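Local atomic coordinates of single-stranded-DNA-specific exonuclease RecJ (PDB entry 2ZXR), a protein that degrades single-stranded DNA exonucleolytically in the 5' to 3' direction, using divalent metal ions such as magnesium or manganese. Residues L25-G28 against P29-L33; A231-K234 against E235-R239; A498-P501 against E502-V505; D526-P530 against E531-G535; Y542-L546 against L547-A551. All coordinates share one frame; numbering follows the deposited sequence.

Contact 1: L25-G28 against P29-L33; sequences LEVG and PEAAL
Val27 and the Ala31-Ala32 pair meet because chi1 of Val27, -61°, sets CG1 anti to the carbonyl carbon and CG2 between the backbone N and the carbonyl carbon. From there CG2 reaches over the first turn of the following helix. Val27 CG2 lies 3.8 Å from Ala32 N and 4.0 Å from Ala32 CB. The branch point of the valine also takes part: Val27 CB is 4.1 Å from Ala31 CB. Both alanine methyls point back at the loop, so the valine packs against two consecutive helix residues. Glu26, with positive phi, has already broken from the helix before it. Residues 26-28 form a short loop joining helix 15-25 to helix 29-37, with Gly28 at the N-cap of the second. Pro29 follows in the first turn, where its missing N-H costs no helix bond. Gly28 O accepts the N-H of Ala32 N at 3.2 Å, with an angle of 155° at the hydrogen. Ala32 CB packs beside that same Gly28 O at 3.3 Å. Ala32 also touches Trp18, Val21 and Met22 of helix 15-25. Val27 and Ala31 both touch Glu446 of helix 440-447, while Pro29 rests on Arg625 and Leu629 of helix 624-639.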
loop_
_atom_site.group_PDB
_atom_site.type_symbol
_atom_site.label_atom_id
_atom_site.label_comp_id
_atom_site.label_asym_id
_atom_site.label_seq_id
_atom_site.Cartn_x
_atom_site.Cartn_y
_atom_site.Cartn_z
ATOM N N LEU A 25 -7.010 -13.899 -16.668
ATOM C CA LEU A 25 -6.678 -14.215 -15.286
ATOM C C LEU A 25 -7.790 -15.045 -14.664
ATOM O O LEU A 25 -7.682 -15.487 -13.520
ATOM C CB LEU A 25 -6.471 -12.951 -14.463
ATOM C CG LEU A 25 -5.341 -12.013 -14.879
ATOM C CD1 LEU A 25 -5.207 -10.944 -13.800
ATOM C CD2 LEU A 25 -4.036 -12.771 -15.048
ATOM N N GLU A 26 -8.862 -15.249 -15.425
ATOM C CA GLU A 26 -9.998 -16.027 -14.958
ATOM C C GLU A 26 -10.610 -15.473 -13.661
ATOM O O GLU A 26 -10.732 -16.192 -12.672
ATOM C CB GLU A 26 -9.567 -17.481 -14.757
ATOM C CG GLU A 26 -8.783 -18.041 -15.953
ATOM C CD GLU A 26 -8.410 -19.517 -15.795
ATOM O OE1 GLU A 26 -9.328 -20.377 -15.771
ATOM O OE2 GLU A 26 -7.199 -19.814 -15.695
ATOM N N VAL A 27 -10.997 -14.198 -13.673
ATOM C CA VAL A 27 -11.602 -13.578 -12.496
ATOM C C VAL A 27 -12.746 -12.644 -12.866
ATOM O O VAL A 27 -12.866 -12.210 -14.010
ATOM C CB VAL A 27 -10.548 -12.748 -11.680
ATOM C CG1 VAL A 27 -9.415 -13.659 -11.185
ATOM C CG2 VAL A 27 -9.976 -11.618 -12.550
ATOM N N GLY A 28 -13.593 -12.349 -11.890
ATOM C CA GLY A 28 -14.686 -11.426 -12.110
ATOM C C GLY A 28 -14.211 -9.993 -12.332
ATOM O O GLY A 28 -13.006 -9.713 -12.280
ATOM N N PRO A 29 -15.144 -9.051 -12.571
ATOM C CA PRO A 29 -14.846 -7.630 -12.813
ATOM C C PRO A 29 -14.158 -6.829 -11.679
ATOM O O PRO A 29 -13.336 -5.981 -11.953
ATOM C CB PRO A 29 -16.211 -7.051 -13.210
ATOM C CG PRO A 29 -17.188 -7.894 -12.418
ATOM C CD PRO A 29 -16.598 -9.304 -12.545
ATOM N N GLU A 30 -14.471 -7.103 -10.421
ATOM C CA GLU A 30 -13.840 -6.377 -9.314
ATOM C C GLU A 30 -12.348 -6.601 -9.248
ATOM O O GLU A 30 -11.553 -5.656 -9.300
ATOM C CB GLU A 30 -14.450 -6.794 -7.977
ATOM C CG GLU A 30 -15.924 -6.486 -7.847
ATOM C CD GLU A 30 -16.777 -7.489 -8.582
ATOM O OE1 GLU A 30 -16.260 -8.597 -8.895
ATOM O OE2 GLU A 30 -17.956 -7.171 -8.837
ATOM N N ALA A 31 -11.963 -7.863 -9.126
ATOM C CA ALA A 31 -10.560 -8.223 -9.060
ATOM C C ALA A 31 -9.834 -7.789 -10.338
ATOM O O ALA A 31 -8.703 -7.290 -10.287
ATOM C CB ALA A 31 -10.427 -9.730 -8.845
ATOM N N ALA A 32 -10.480 -7.964 -11.491
ATOM C CA ALA A 32 -9.849 -7.557 -12.750
ATOM C C ALA A 32 -9.568 -6.058 -12.735
ATOM O O ALA A 32 -8.604 -5.601 -13.326
ATOM C CB ALA A 32 -10.734 -7.915 -13.942
ATOM N N LEU A 33 -10.421 -5.292 -12.069
ATOM C CA LEU A 33 -10.223 -3.851 -11.975
ATOM C C LEU A 33 -8.888 -3.603 -11.251
ATOM O O LEU A 33 -8.059 -2.787 -11.689
ATOM C CB LEU A 33 -11.367 -3.237 -11.167
ATOM C CG LEU A 33 -12.307 -2.243 -11.840
ATOM C CD1 LEU A 33 -13.609 -2.119 -11.032
ATOM C CD2 LEU A 33 -11.611 -0.903 -11.935
#

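Contact 2: A231-K234 against E235-R239; sequences ALVK and EGLAR
Val233 and Leu237 sit one turn apart on helix 227-239 and touch as an i to i+4 pair. Their side chains lie side by side and point the same way. Val233 CG1 is 3.5 Å from Leu237 CD1 and 3.7 Å from Leu237 CG. The valine torsion explains this, since chi1 of 167° turns CG1 anti to the backbone N. Beneath them Leu237 N donates to Val233 O at 2.8 Å, and Gly236 N to Leu232 O at the same length. Both bonds are nearly straight, while that from Ala238 N to Lys234 O is longer, 3.3 Å. Further out, Val233 packs on Thr218 and Ile219 of helix 211-220, and Leu237 on Ala261 and Val264 of helix 261-277. The metal site is near but not touched: the side chain of Leu232 is about 12 Å from the bound magnesium ion. Lys234 lies on Pro452, as Val233 does, and its NZ hydrogen-bonds to Leu46 O. In the last turn, Glu235 CG is anti to its own N (chi1 -176°) and the chain bends at chi2. Arg239, the last helix residue, forms a salt bridge from NH1 to Glu235 OE2 at 3.1 Å, the oxygen lying in the guanidinium plane.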
loop_
_atom_site.group_PDB
_atom_site.type_symbol
_atom_site.label_atom_id
_atom_site.label_comp_id
_atom_site.label_asym_id
_atom_site.label_seq_id
_atom_site.Cartn_x
_atom_site.Cartn_y
_atom_site.Cartn_z
ATOM N N ALA A 231 8.506 -11.564 -7.179
ATOM C CA ALA A 231 8.899 -12.948 -7.368
ATOM C C ALA A 231 9.804 -13.425 -6.235
ATOM O O ALA A 231 9.681 -14.561 -5.770
ATOM C CB ALA A 231 9.621 -13.107 -8.706
ATOM N N LEU A 232 10.707 -12.548 -5.792
ATOM C CA LEU A 232 11.643 -12.906 -4.735
ATOM C C LEU A 232 10.901 -13.160 -3.441
ATOM O O LEU A 232 11.142 -14.180 -2.757
ATOM C CB LEU A 232 12.689 -11.800 -4.535
ATOM C CG LEU A 232 13.657 -12.083 -3.364
ATOM C CD1 LEU A 232 14.639 -13.208 -3.754
ATOM C CD2 LEU A 232 14.403 -10.851 -3.017
ATOM N N VAL A 233 9.983 -12.255 -3.112
ATOM C CA VAL A 233 9.206 -12.388 -1.887
ATOM C C VAL A 233 8.314 -13.651 -1.918
ATOM O O VAL A 233 8.238 -14.376 -0.941
ATOM C CB VAL A 233 8.392 -11.074 -1.630
ATOM C CG1 VAL A 233 7.325 -11.280 -0.556
ATOM C CG2 VAL A 233 9.396 -9.958 -1.186
ATOM N N LYS A 234 7.673 -13.935 -3.041
ATOM C CA LYS A 234 6.842 -15.132 -3.094
ATOM C C LYS A 234 7.716 -16.361 -2.788
ATOM O O LYS A 234 7.351 -17.202 -1.976
ATOM C CB LYS A 234 6.175 -15.273 -4.467
ATOM C CG LYS A 234 5.092 -14.195 -4.751
ATOM C CD LYS A 234 4.656 -14.207 -6.254
ATOM C CE LYS A 234 3.472 -15.121 -6.511
ATOM N NZ LYS A 234 2.174 -14.340 -6.374
ATOM N N GLU A 235 8.870 -16.450 -3.431
ATOM C CA GLU A 235 9.780 -17.568 -3.199
ATOM C C GLU A 235 10.235 -17.637 -1.728
ATOM O O GLU A 235 10.140 -18.681 -1.093
ATOM C CB GLU A 235 11.004 -17.432 -4.111
ATOM C CG GLU A 235 12.015 -18.591 -4.052
ATOM C CD GLU A 235 11.436 -19.914 -4.550
ATOM O OE1 GLU A 235 10.603 -19.900 -5.473
ATOM O OE2 GLU A 235 11.827 -20.974 -4.041
ATOM N N GLY A 236 10.732 -16.524 -1.191
ATOM C CA GLY A 236 11.216 -16.516 0.176
ATOM C C GLY A 236 10.167 -16.746 1.250
ATOM O O GLY A 236 10.425 -17.471 2.216
ATOM N N LEU A 237 8.989 -16.149 1.099
ATOM C CA LEU A 237 7.951 -16.346 2.105
ATOM C C LEU A 237 7.591 -17.812 2.176
ATOM O O LEU A 237 7.307 -18.332 3.251
ATOM C CB LEU A 237 6.696 -15.532 1.779
ATOM C CG LEU A 237 6.739 -14.003 1.849
ATOM C CD1 LEU A 237 5.376 -13.414 1.434
ATOM C CD2 LEU A 237 7.076 -13.589 3.243
ATOM N N ALA A 238 7.592 -18.474 1.019
ATOM C CA ALA A 238 7.278 -19.904 0.959
ATOM C C ALA A 238 8.372 -20.741 1.651
ATOM O O ALA A 238 8.078 -21.793 2.209
ATOM C CB ALA A 238 7.129 -20.359 -0.521
ATOM N N ARG A 239 9.623 -20.264 1.637
ATOM C CA ARG A 239 10.717 -21.051 2.247
ATOM C C ARG A 239 10.924 -20.879 3.759
ATOM O O ARG A 239 11.523 -21.731 4.416
ATOM C CB ARG A 239 12.033 -20.806 1.453
ATOM C CG ARG A 239 11.841 -21.210 -0.050
ATOM C CD ARG A 239 13.007 -20.975 -1.055
ATOM N NE ARG A 239 13.999 -22.010 -0.875
ATOM C CZ ARG A 239 14.210 -23.049 -1.675
ATOM N NH1 ARG A 239 13.521 -23.242 -2.786
ATOM N NH2 ARG A 239 15.089 -23.939 -1.300
#

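Contact 3: A498-P501 against E502-V505; sequences ALPP and EVEV
Glu504 OE2, next in the chain to the place where Val503 meets Pro500, is gripped by two groups: Arg528 NE in a salt bridge and Glu531 N in a weak hydrogen bond. No hydrogen bond joins residues 498-501 to residues 502-505. Apolar contacts make up the side-chain part, and the two prolines probably stiffen the turn. The nitrogens of Pro500 and Pro501 have no N-H to give. Pro501, with phi -58° and psi -29°, bends the chain back so that the Pro500 ring and Val503 CG1 meet. The two side chains cross at about a right angle. Val503 CG1 lies 3.6 Å from Pro500 CG and 3.8 Å from Pro500 CD. The same methyl, Val503 CG1, is 4.0 Å from Leu499 CB, so one branch serves two loop residues. It is placed there by chi1 of -62°, which sets CG1 anti to the carbonyl carbon. Pro500 CG also lies 3.5 Å from Glu502 O, carbon against oxygen only. Glu502 runs out extended beyond CG and touches Pro530 and Phe465. The turn leads into a strand of the RecJ OB domain. Strand 503-514 is held between strands 462-466 and 517-528, with backbone bonds between Val503 and Gly466 and between Glu504 and Arg528. Leu499 reaches Leu480 of strand 479-484 and Leu527 of strand 517-528, and Val503 packs on Leu484.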
loop_
_atom_site.group_PDB
_atom_site.type_symbol
_atom_site.label_atom_id
_atom_site.label_comp_id
_atom_site.label_asym_id
_atom_site.label_seq_id
_atom_site.Cartn_x
_atom_site.Cartn_y
_atom_site.Cartn_z
ATOM N N ALA A 498 -21.677 6.440 17.849
ATOM C CA ALA A 498 -22.976 6.800 17.299
ATOM C C ALA A 498 -22.645 7.300 15.881
ATOM O O ALA A 498 -21.964 8.315 15.695
ATOM C CB ALA A 498 -23.631 7.913 18.125
ATOM N N LEU A 499 -23.110 6.565 14.886
ATOM C CA LEU A 499 -22.844 6.924 13.505
ATOM C C LEU A 499 -23.886 7.880 12.934
ATOM O O LEU A 499 -25.061 7.848 13.316
ATOM C CB LEU A 499 -22.799 5.660 12.638
ATOM C CG LEU A 499 -21.806 4.542 12.975
ATOM C CD1 LEU A 499 -20.426 5.144 13.205
ATOM C CD2 LEU A 499 -22.270 3.780 14.197
ATOM N N PRO A 500 -23.466 8.762 12.017
ATOM C CA PRO A 500 -24.475 9.665 11.463
ATOM C C PRO A 500 -25.575 8.824 10.809
ATOM O O PRO A 500 -25.423 7.607 10.644
ATOM C CB PRO A 500 -23.681 10.521 10.472
ATOM C CG PRO A 500 -22.406 9.745 10.227
ATOM C CD PRO A 500 -22.117 9.106 11.547
ATOM N N PRO A 501 -26.707 9.452 10.447
ATOM C CA PRO A 501 -27.797 8.690 9.820
ATOM C C PRO A 501 -27.374 7.970 8.537
ATOM O O PRO A 501 -27.926 6.927 8.174
ATOM C CB PRO A 501 -28.881 9.751 9.598
ATOM C CG PRO A 501 -28.109 11.041 9.527
ATOM C CD PRO A 501 -27.050 10.879 10.576
ATOM N N GLU A 502 -26.391 8.539 7.856
ATOM C CA GLU A 502 -25.863 7.951 6.641
ATOM C C GLU A 502 -24.348 8.009 6.696
ATOM O O GLU A 502 -23.766 9.039 7.068
ATOM C CB GLU A 502 -26.340 8.717 5.413
ATOM C CG GLU A 502 -27.447 8.040 4.626
ATOM C CD GLU A 502 -27.497 8.568 3.201
ATOM O OE1 GLU A 502 -28.375 8.141 2.414
ATOM O OE2 GLU A 502 -26.636 9.419 2.872
ATOM N N VAL A 503 -23.705 6.912 6.309
ATOM C CA VAL A 503 -22.249 6.854 6.320
ATOM C C VAL A 503 -21.644 6.344 5.021
ATOM O O VAL A 503 -22.319 5.764 4.163
ATOM C CB VAL A 503 -21.726 5.929 7.448
ATOM C CG1 VAL A 503 -22.140 6.452 8.809
ATOM C CG2 VAL A 503 -22.258 4.529 7.242
ATOM N N GLU A 504 -20.352 6.583 4.889
ATOM C CA GLU A 504 -19.574 6.116 3.757
ATOM C C GLU A 504 -18.437 5.360 4.429
ATOM O O GLU A 504 -17.926 5.805 5.447
ATOM C CB GLU A 504 -19.008 7.287 2.959
ATOM C CG GLU A 504 -19.742 7.522 1.684
ATOM C CD GLU A 504 -19.202 8.683 0.918
ATOM O OE1 GLU A 504 -19.512 8.725 -0.285
ATOM O OE2 GLU A 504 -18.487 9.544 1.500
ATOM N N VAL A 505 -18.051 4.223 3.871
ATOM C CA VAL A 505 -16.981 3.417 4.455
ATOM C C VAL A 505 -15.985 2.953 3.413
ATOM O O VAL A 505 -16.391 2.474 2.352
ATOM C CB VAL A 505 -17.521 2.131 5.103
ATOM C CG1 VAL A 505 -16.330 1.259 5.580
ATOM C CG2 VAL A 505 -18.451 2.466 6.265
#

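Contact 4: D526-P530 against E531-G535; sequences DLRKP and EALEG
Arg528 reaches across the turn to Glu531 and Ala532 with the outer part of its side chain, from CD on. Its CB points toward residues 531-535, and chi1 of 70° sets CG between the backbone N and the carbonyl carbon. From CG to NE the chain is extended. Arg528 CD is the first atom to meet a partner, passing 3.9 Å from Glu531 OE2. NE is taken up by Glu504 of the neighbouring strand. At the guanidinium, Glu531 CB lies over the centre of one face, 3.7 Å from Arg528 CZ. The group also makes a cation-pi contact with Trp7. Residues 529-535 run from strand 517-528 of the OB-fold sheet toward strand 541-543, and the arginine ties this exit back to its strand. The carboxylates of Glu504 and Glu531 and the Trp7 ring probably all stabilise its charge. Arg528 NH1 comes within 3.4 Å of Glu531 OE2. This is a salt bridge of charge alone, because the oxygen stands well out of the guanidinium plane and no N-H points at it. The two flat groups are turned 36° apart. At the tip Arg528 NH2 donates to Ala532 O at 2.7 Å. That bond is bent, 138° at the hydrogen, and Ala532 O is tilted from the guanidinium plane.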
loop_
_atom_site.group_PDB
_atom_site.type_symbol
_atom_site.label_atom_id
_atom_site.label_comp_id
_atom_site.label_asym_id
_atom_site.label_seq_id
_atom_site.Cartn_x
_atom_site.Cartn_y
_atom_site.Cartn_z
ATOM N N ASP A 526 -11.533 3.579 7.005
ATOM C CA ASP A 526 -11.987 4.950 7.225
ATOM C C ASP A 526 -13.501 4.923 7.139
ATOM O O ASP A 526 -14.081 4.067 6.464
ATOM C CB ASP A 526 -11.409 5.968 6.231
ATOM C CG ASP A 526 -11.486 7.422 6.768
ATOM O OD1 ASP A 526 -11.941 7.621 7.924
ATOM O OD2 ASP A 526 -11.093 8.374 6.049
ATOM N N LEU A 527 -14.128 5.854 7.846
ATOM C CA LEU A 527 -15.580 5.942 7.914
ATOM C C LEU A 527 -15.969 7.414 8.099
ATOM O O LEU A 527 -15.314 8.139 8.870
ATOM C CB LEU A 527 -16.047 5.083 9.093
ATOM C CG LEU A 527 -17.479 5.068 9.613
ATOM C CD1 LEU A 527 -17.556 4.006 10.700
ATOM C CD2 LEU A 527 -17.865 6.430 10.194
ATOM N N ARG A 528 -17.031 7.850 7.412
ATOM C CA ARG A 528 -17.446 9.248 7.497
ATOM C C ARG A 528 -18.868 9.553 7.013
ATOM O O ARG A 528 -19.539 8.723 6.398
ATOM C CB ARG A 528 -16.488 10.101 6.666
ATOM C CG ARG A 528 -16.663 9.866 5.168
ATOM C CD ARG A 528 -15.757 10.735 4.303
ATOM N NE ARG A 528 -16.100 10.609 2.883
ATOM C CZ ARG A 528 -15.505 11.286 1.903
ATOM N NH1 ARG A 528 -14.531 12.139 2.180
ATOM N NH2 ARG A 528 -15.882 11.108 0.645
ATOM N N LYS A 529 -19.320 10.766 7.304
ATOM C CA LYS A 529 -20.615 11.221 6.832
ATOM C C LYS A 529 -20.261 11.473 5.372
ATOM O O LYS A 529 -19.186 11.982 5.082
ATOM C CB LYS A 529 -21.007 12.526 7.528
ATOM C CG LYS A 529 -22.122 13.308 6.842
ATOM C CD LYS A 529 -22.457 14.584 7.624
ATOM C CE LYS A 529 -23.573 15.377 6.960
ATOM N NZ LYS A 529 -23.240 15.695 5.544
ATOM N N PRO A 530 -21.147 11.110 4.435
ATOM C CA PRO A 530 -20.859 11.316 3.008
ATOM C C PRO A 530 -20.302 12.700 2.693
ATOM O O PRO A 530 -20.731 13.689 3.265
ATOM C CB PRO A 530 -22.212 11.060 2.350
ATOM C CG PRO A 530 -22.837 10.043 3.279
ATOM C CD PRO A 530 -22.517 10.613 4.633
ATOM N N GLU A 531 -19.339 12.771 1.783
ATOM C CA GLU A 531 -18.741 14.051 1.424
ATOM C C GLU A 531 -18.249 14.057 -0.012
ATOM O O GLU A 531 -18.556 13.159 -0.803
ATOM C CB GLU A 531 -17.557 14.361 2.348
ATOM C CG GLU A 531 -17.936 14.444 3.823
ATOM C CD GLU A 531 -16.732 14.524 4.759
ATOM O OE1 GLU A 531 -16.936 14.440 5.997
ATOM O OE2 GLU A 531 -15.590 14.669 4.260
ATOM N N ALA A 532 -17.472 15.083 -0.338
ATOM C CA ALA A 532 -16.905 15.212 -1.667
ATOM C C ALA A 532 -16.302 13.852 -1.967
ATOM O O ALA A 532 -15.720 13.218 -1.078
ATOM C CB ALA A 532 -15.814 16.295 -1.676
ATOM N N LEU A 533 -16.457 13.399 -3.205
ATOM C CA LEU A 533 -15.934 12.106 -3.616
ATOM C C LEU A 533 -15.297 12.313 -4.977
ATOM O O LEU A 533 -15.988 12.622 -5.930
ATOM C CB LEU A 533 -17.088 11.113 -3.715
ATOM C CG LEU A 533 -16.813 9.628 -3.481
ATOM C CD1 LEU A 533 -18.085 8.819 -3.791
ATOM C CD2 LEU A 533 -15.652 9.181 -4.353
ATOM N N GLU A 534 -13.980 12.164 -5.065
ATOM C CA GLU A 534 -13.279 12.355 -6.326
ATOM C C GLU A 534 -13.399 11.173 -7.281
ATOM O O GLU A 534 -13.544 10.024 -6.857
ATOM C CB GLU A 534 -11.800 12.631 -6.068
ATOM C CG GLU A 534 -11.538 13.819 -5.164
ATOM C CD GLU A 534 -10.232 14.520 -5.500
ATOM O OE1 GLU A 534 -9.149 13.937 -5.246
ATOM O OE2 GLU A 534 -10.293 15.658 -6.035
ATOM N N GLY A 535 -13.348 11.458 -8.575
ATOM C CA GLY A 535 -13.428 10.402 -9.560
ATOM C C GLY A 535 -14.377 10.670 -10.702
ATOM O O GLY A 535 -15.118 11.646 -10.697
#

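Contact 5: Y542-L546 against L547-A551; sequences YPLPL and LEALA
Ala549 N donates to Pro545 O at 3.0 Å, and Leu550 N to Leu546 O at 2.9 Å. These backbone hydrogen bonds lie at the start of helix 546-554. Both are close to straight, at 162° and 163°. Pro545 is the N-cap residue, so its carbonyl takes the first of these i to i+4 bonds.

Apolar contacts come from three leucines. Leu546 and Leu550 lie one turn apart, with Leu546 CG 3.6 Å from Leu550 CD1. Leu546 points CG anti to its own N (chi1 -179°), which brings both its CG and CD1 against the isobutyl group of Leu550. Leu544 lies before the cap and folds toward the helix. Leu544 CD2 meets Ala549 CA at 3.8 Å and Ala549 CB at 4.0 Å.

The third kind is between a carboxylate and carbon. Glu548 crosses Leu544 at about a right angle, and Leu544 CD1 is 3.2 Å from Glu548 OE1. The same glutamate lies alongside Pro545 and points the same way. Its extended chain runs beside the proline ring, with Glu548 OE2 3.8 Å from Pro545 CG.

The contact belongs to the RecJ C-terminal domain. It is the passage from edge strand 541-543 of a parallel sheet into helix 546-554. Tyr542 and Leu544 bond through the backbone to Val603 of the adjacent strand 601-603. Ala549 packs on Leu589 and Ala604, and Pro543 touches Phe646 of helix 643-655.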
loop_
_atom_site.group_PDB
_atom_site.type_symbol
_atom_site.label_atom_id
_atom_site.label_comp_id
_atom_site.label_asym_id
_atom_site.label_seq_id
_atom_site.Cartn_x
_atom_site.Cartn_y
_atom_site.Cartn_z
ATOM N N TYR A 542 -25.958 14.708 -15.982
ATOM C CA TYR A 542 -26.210 15.197 -14.638
ATOM C C TYR A 542 -27.458 14.646 -14.000
ATOM O O TYR A 542 -28.569 15.010 -14.393
ATOM C CB TYR A 542 -26.292 16.719 -14.660
ATOM C CG TYR A 542 -24.988 17.348 -15.093
ATOM C CD1 TYR A 542 -24.545 17.249 -16.412
ATOM C CD2 TYR A 542 -24.170 18.006 -14.165
ATOM C CE1 TYR A 542 -23.324 17.792 -16.798
ATOM C CE2 TYR A 542 -22.945 18.545 -14.541
ATOM C CZ TYR A 542 -22.534 18.436 -15.849
ATOM O OH TYR A 542 -21.320 18.967 -16.200
ATOM N N PRO A 543 -27.294 13.766 -12.997
ATOM C CA PRO A 543 -28.426 13.153 -12.295
ATOM C C PRO A 543 -29.361 14.191 -11.711
ATOM O O PRO A 543 -28.913 15.162 -11.087
ATOM C CB PRO A 543 -27.761 12.323 -11.182
ATOM C CG PRO A 543 -26.463 11.925 -11.796
ATOM C CD PRO A 543 -26.016 13.197 -12.530
ATOM N N LEU A 544 -30.653 13.949 -11.901
ATOM C CA LEU A 544 -31.710 14.804 -11.381
ATOM C C LEU A 544 -32.763 13.838 -10.832
ATOM O O LEU A 544 -33.081 12.842 -11.478
ATOM C CB LEU A 544 -32.319 15.636 -12.505
ATOM C CG LEU A 544 -33.445 16.614 -12.184
ATOM C CD1 LEU A 544 -32.904 17.807 -11.413
ATOM C CD2 LEU A 544 -34.069 17.101 -13.493
ATOM N N PRO A 545 -33.290 14.110 -9.626
ATOM C CA PRO A 545 -34.311 13.272 -8.992
ATOM C C PRO A 545 -35.537 13.144 -9.911
ATOM O O PRO A 545 -35.912 14.107 -10.578
ATOM C CB PRO A 545 -34.634 14.031 -7.709
ATOM C CG PRO A 545 -33.318 14.704 -7.384
ATOM C CD PRO A 545 -32.883 15.214 -8.739
ATOM N N LEU A 546 -36.153 11.964 -9.936
ATOM C CA LEU A 546 -37.318 11.740 -10.795
ATOM C C LEU A 546 -38.445 12.758 -10.584
ATOM O O LEU A 546 -39.065 13.221 -11.552
ATOM C CB LEU A 546 -37.888 10.338 -10.604
ATOM C CG LEU A 546 -39.102 10.084 -11.517
ATOM C CD1 LEU A 546 -38.658 10.155 -12.970
ATOM C CD2 LEU A 546 -39.723 8.709 -11.239
ATOM N N LEU A 547 -38.726 13.093 -9.327
ATOM C CA LEU A 547 -39.783 14.062 -9.040
ATOM C C LEU A 547 -39.490 15.373 -9.756
ATOM O O LEU A 547 -40.359 15.926 -10.428
ATOM C CB LEU A 547 -39.890 14.323 -7.534
ATOM C CG LEU A 547 -40.228 13.104 -6.685
ATOM C CD1 LEU A 547 -40.144 13.479 -5.210
ATOM C CD2 LEU A 547 -41.615 12.596 -7.042
ATOM N N GLU A 548 -38.275 15.879 -9.612
ATOM C CA GLU A 548 -37.936 17.127 -10.280
ATOM C C GLU A 548 -38.049 17.005 -11.788
ATOM O O GLU A 548 -38.549 17.907 -12.443
ATOM C CB GLU A 548 -36.524 17.579 -9.921
ATOM C CG GLU A 548 -36.397 18.148 -8.534
ATOM C CD GLU A 548 -34.991 18.631 -8.245
ATOM O OE1 GLU A 548 -34.424 19.361 -9.095
ATOM O OE2 GLU A 548 -34.456 18.288 -7.165
ATOM N N ALA A 549 -37.586 15.893 -12.345
ATOM C CA ALA A 549 -37.634 15.710 -13.786
ATOM C C ALA A 549 -39.064 15.711 -14.333
ATOM O O ALA A 549 -39.337 16.320 -15.374
ATOM C CB ALA A 549 -36.920 14.402 -14.186
ATOM N N LEU A 550 -39.962 15.015 -13.639
ATOM C CA LEU A 550 -41.345 14.917 -14.081
ATOM C C LEU A 550 -42.056 16.253 -14.007
ATOM O O LEU A 550 -42.881 16.554 -14.855
ATOM C CB LEU A 550 -42.099 13.847 -13.265
ATOM C CG LEU A 550 -41.653 12.405 -13.563
ATOM C CD1 LEU A 550 -42.253 11.451 -12.546
ATOM C CD2 LEU A 550 -42.040 12.014 -14.984
ATOM N N ALA A 551 -41.725 17.058 -13.005
ATOM C CA ALA A 551 -42.341 18.378 -12.873
ATOM C C ALA A 551 -41.987 19.218 -14.104
ATOM O O ALA A 551 -42.851 19.853 -14.701
ATOM C CB ALA A 551 -41.848 19.088 -11.598
#

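Overall arrangement
Contacts 1 and 2 are buried and lie among helices, contacts 3 and 4 are at the surface of the OB domain, and contact 5 is partly buried in the C-terminal domain. Contacts 3 and 4 alone touch each other. They sit on neighbouring strands 503-514 and 517-528, joined by the Glu504-Arg528 salt bridge. Contacts 1 and 5 both lie at helix starts, where the carbonyl of the N-cap residue takes an i to i+4 bond, but their centres are about 35 Å apart. Contact 2 lies nearest the metal site. Contact 3 has no hydrogen bond across it, whereas contact 4 combines an arginine-to-carbonyl hydrogen bond with a salt bridge.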